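Local coordinates for nisin immunity protein (Lactococcus lactis subsp. lactis, PDB 5XHB) that takes part in the immunity of the producing bacterium against externally supplied nisin, as a membrane lipoprotein, at residues 31-36 against 90-95. Numbering follows the deposited sequence.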
loop_
_atom_site.group_PDB
_atom_site.type_symbol
_atom_site.label_atom_id
_atom_site.label_comp_id
_atom_site.label_asym_id
_atom_site.label_seq_id
_atom_site.Cartn_x
_atom_site.Cartn_y
_atom_site.Cartn_z
ATOM N N ASP A 31 -7.315 -0.977 5.473
ATOM C CA ASP A 31 -6.742 -1.769 6.557
ATOM C C ASP A 31 -7.089 -1.164 7.925
ATOM O O ASP A 31 -6.517 -1.558 8.951
ATOM C CB ASP A 31 -5.223 -1.861 6.399
ATOM C CG ASP A 31 -4.625 -3.049 7.170
ATOM O OD1 ASP A 31 -5.236 -4.134 7.157
ATOM O OD2 ASP A 31 -3.547 -2.885 7.785
ATOM N N LYS A 32 -8.006 -0.194 7.936
ATOM C CA LYS A 32 -8.470 0.431 9.180
ATOM C C LYS A 32 -9.561 -0.401 9.846
ATOM O O LYS A 32 -10.703 -0.378 9.408
ATOM C CB LYS A 32 -9.005 1.842 8.908
ATOM C CG LYS A 32 -7.972 2.784 8.324
ATOM C CD LYS A 32 -7.046 3.366 9.414
ATOM C CE LYS A 32 -6.028 4.329 8.787
ATOM N NZ LYS A 32 -5.290 5.207 9.769
ATOM N N GLU A 33 -9.225 -1.119 10.913
ATOM C CA GLU A 33 -10.226 -1.969 11.556
ATOM C C GLU A 33 -11.146 -1.139 12.439
ATOM O O GLU A 33 -10.706 -0.205 13.116
ATOM C CB GLU A 33 -9.552 -3.082 12.375
ATOM C CG GLU A 33 -10.534 -3.913 13.192
ATOM C CD GLU A 33 -9.878 -5.072 13.933
ATOM O OE1 GLU A 33 -8.641 -5.223 13.857
ATOM O OE2 GLU A 33 -10.616 -5.835 14.587
ATOM N N ILE A 34 -12.432 -1.466 12.406
ATOM C CA ILE A 34 -13.433 -0.826 13.256
ATOM C C ILE A 34 -13.873 -1.788 14.363
ATOM O O ILE A 34 -14.353 -2.881 14.065
ATOM C CB ILE A 34 -14.678 -0.415 12.443
ATOM C CG1 ILE A 34 -14.289 0.435 11.229
ATOM C CG2 ILE A 34 -15.700 0.299 13.322
ATOM C CD1 ILE A 34 -13.545 1.686 11.584
ATOM N N PRO A 35 -13.726 -1.390 15.636
ATOM C CA PRO A 35 -14.174 -2.288 16.712
ATOM C C PRO A 35 -15.673 -2.537 16.638
ATOM O O PRO A 35 -16.428 -1.643 16.241
ATOM C CB PRO A 35 -13.809 -1.528 17.997
ATOM C CG PRO A 35 -12.827 -0.469 17.577
ATOM C CD PRO A 35 -13.220 -0.110 16.165
ATOM N N GLN A 36 -16.103 -3.734 17.019
ATOM C CA GLN A 36 -17.501 -4.126 16.890
ATOM C C GLN A 36 -18.419 -3.156 17.624
ATOM O O GLN A 36 -19.543 -2.915 17.200
ATOM C CB GLN A 36 -17.702 -5.552 17.416
ATOM C CG GLN A 36 -18.876 -6.293 16.790
ATOM C CD GLN A 36 -20.178 -6.039 17.513
ATOM O OE1 GLN A 36 -20.189 -5.527 18.632
ATOM N NE2 GLN A 36 -21.286 -6.407 16.882
ATOM N N ARG A 90 -14.142 -9.576 11.581
ATOM C CA ARG A 90 -13.848 -8.181 11.890
ATOM C C ARG A 90 -14.641 -7.234 11.004
ATOM O O ARG A 90 -15.435 -7.666 10.173
ATOM C CB ARG A 90 -12.358 -7.900 11.727
ATOM C CG ARG A 90 -11.483 -8.636 12.733
ATOM C CD ARG A 90 -10.153 -8.977 12.101
ATOM N NE ARG A 90 -9.175 -9.433 13.076
ATOM C CZ ARG A 90 -7.864 -9.256 12.949
ATOM N NH1 ARG A 90 -7.377 -8.625 11.890
ATOM N NH2 ARG A 90 -7.039 -9.700 13.887
ATOM N N TYR A 91 -14.404 -5.941 11.202
ATOM C CA TYR A 91 -14.993 -4.887 10.382
ATOM C C TYR A 91 -13.896 -3.941 9.923
ATOM O O TYR A 91 -13.043 -3.546 10.718
ATOM C CB TYR A 91 -16.044 -4.105 11.160
ATOM C CG TYR A 91 -17.154 -4.962 11.726
ATOM C CD1 TYR A 91 -17.001 -5.610 12.945
ATOM C CD2 TYR A 91 -18.358 -5.102 11.052
ATOM C CE1 TYR A 91 -18.015 -6.380 13.475
ATOM C CE2 TYR A 91 -19.381 -5.873 11.576
ATOM C CZ TYR A 91 -19.201 -6.510 12.788
ATOM O OH TYR A 91 -20.217 -7.280 13.313
ATOM N N TYR A 92 -13.914 -3.576 8.645
ATOM C CA TYR A 92 -12.885 -2.686 8.133
ATOM C C TYR A 92 -13.524 -1.532 7.396
ATOM O O TYR A 92 -14.464 -1.728 6.624
ATOM C CB TYR A 92 -11.916 -3.447 7.221
ATOM C CG TYR A 92 -10.944 -4.312 7.985
ATOM C CD1 TYR A 92 -11.252 -5.630 8.295
ATOM C CD2 TYR A 92 -9.717 -3.800 8.413
ATOM C CE1 TYR A 92 -10.363 -6.418 9.014
ATOM C CE2 TYR A 92 -8.823 -4.583 9.115
ATOM C CZ TYR A 92 -9.154 -5.888 9.415
ATOM O OH TYR A 92 -8.273 -6.671 10.120
ATOM N N LYS A 93 -13.020 -0.328 7.658
ATOM C CA LYS A 93 -13.537 0.877 7.019
ATOM C C LYS A 93 -13.395 0.768 5.513
ATOM O O LYS A 93 -12.420 0.199 5.027
ATOM C CB LYS A 93 -12.782 2.117 7.531
ATOM C CG LYS A 93 -13.352 3.460 7.056
ATOM C CD LYS A 93 -12.485 4.660 7.551
ATOM C CE LYS A 93 -12.530 4.830 9.058
ATOM N NZ LYS A 93 -11.578 5.898 9.572
ATOM N N ILE A 94 -14.374 1.293 4.782
ATOM C CA ILE A 94 -14.244 1.422 3.339
ATOM C C ILE A 94 -14.135 2.915 3.022
ATOM O O ILE A 94 -14.673 3.748 3.754
ATOM C CB ILE A 94 -15.428 0.796 2.561
ATOM C CG1 ILE A 94 -16.757 1.470 2.928
ATOM C CG2 ILE A 94 -15.469 -0.734 2.754
ATOM C CD1 ILE A 94 -17.890 1.170 1.956
ATOM N N LEU A 95 -13.423 3.237 1.949
ATOM C CA LEU A 95 -13.212 4.625 1.542
ATOM C C LEU A 95 -13.380 4.743 0.038
ATOM O O LEU A 95 -13.178 3.772 -0.679
ATOM C CB LEU A 95 -11.804 5.102 1.952
ATOM C CG LEU A 95 -11.512 5.399 3.428
ATOM C CD1 LEU A 95 -10.036 5.752 3.640
ATOM C CD2 LEU A 95 -12.423 6.521 3.973
HETATM O O HOH W 1 -13.368 -5.473 13.984
HETATM O O HOH W 2 -6.612 -5.558 11.557
#
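Glu-33 faces Tyr-92 as a non-hydrogen-bonded antiparallel pair, flanked by two nearly straight backbone bonds, Lys-93 N to Lys-32 O (2.9 Å) and Ile-34 N to Tyr-91 O (2.7 Å). The pair's side chains share one face of the sheet. CB of Glu-33 lies 3.7 Å from Tyr-92 CE2, meeting the ring obliquely, while the carbonyl O of Asp-31 lies at the ring edge, in its plane; a broad aromatic suits this place because it packs on carbon and still offers a hydroxyl. Arg-90 NH1 donates to that OH (2.8 Å) in a bent bond (139° at the hydrogen), the oxygen tilted from the guanidinium plane. Chi1 of 174° sets Glu-33 CG anti to the backbone N, and the extended chain beyond carries the carboxylate to Arg-90: OE1 stands over one guanidinium face, 4.1 Å from NH1, charges attracting without a salt bridge. A long acid suits this exposed place, also accepting from two waters. One bridges OE1 to Tyr-92 OH; the other, donating to OE2, links Tyr-91 N to Ile-34 O in place of a direct bond. Ile-34 suits its site with apolar branches: CB sits 4.1 Å from Tyr-91 CB, Val-39 touches both residues, and the CD1 methyl meets Lys-93 CB and CE. Lys-93 and Gln-36 pack by carbon stems beneath polar ends, Gln-36 CG 3.4 Å from Tyr-91 CE1. This is antiparallel pairing of neighbouring strands 25-33 and 90-96 in the eight-stranded N-terminal sheet, with water inserted beside the bridge.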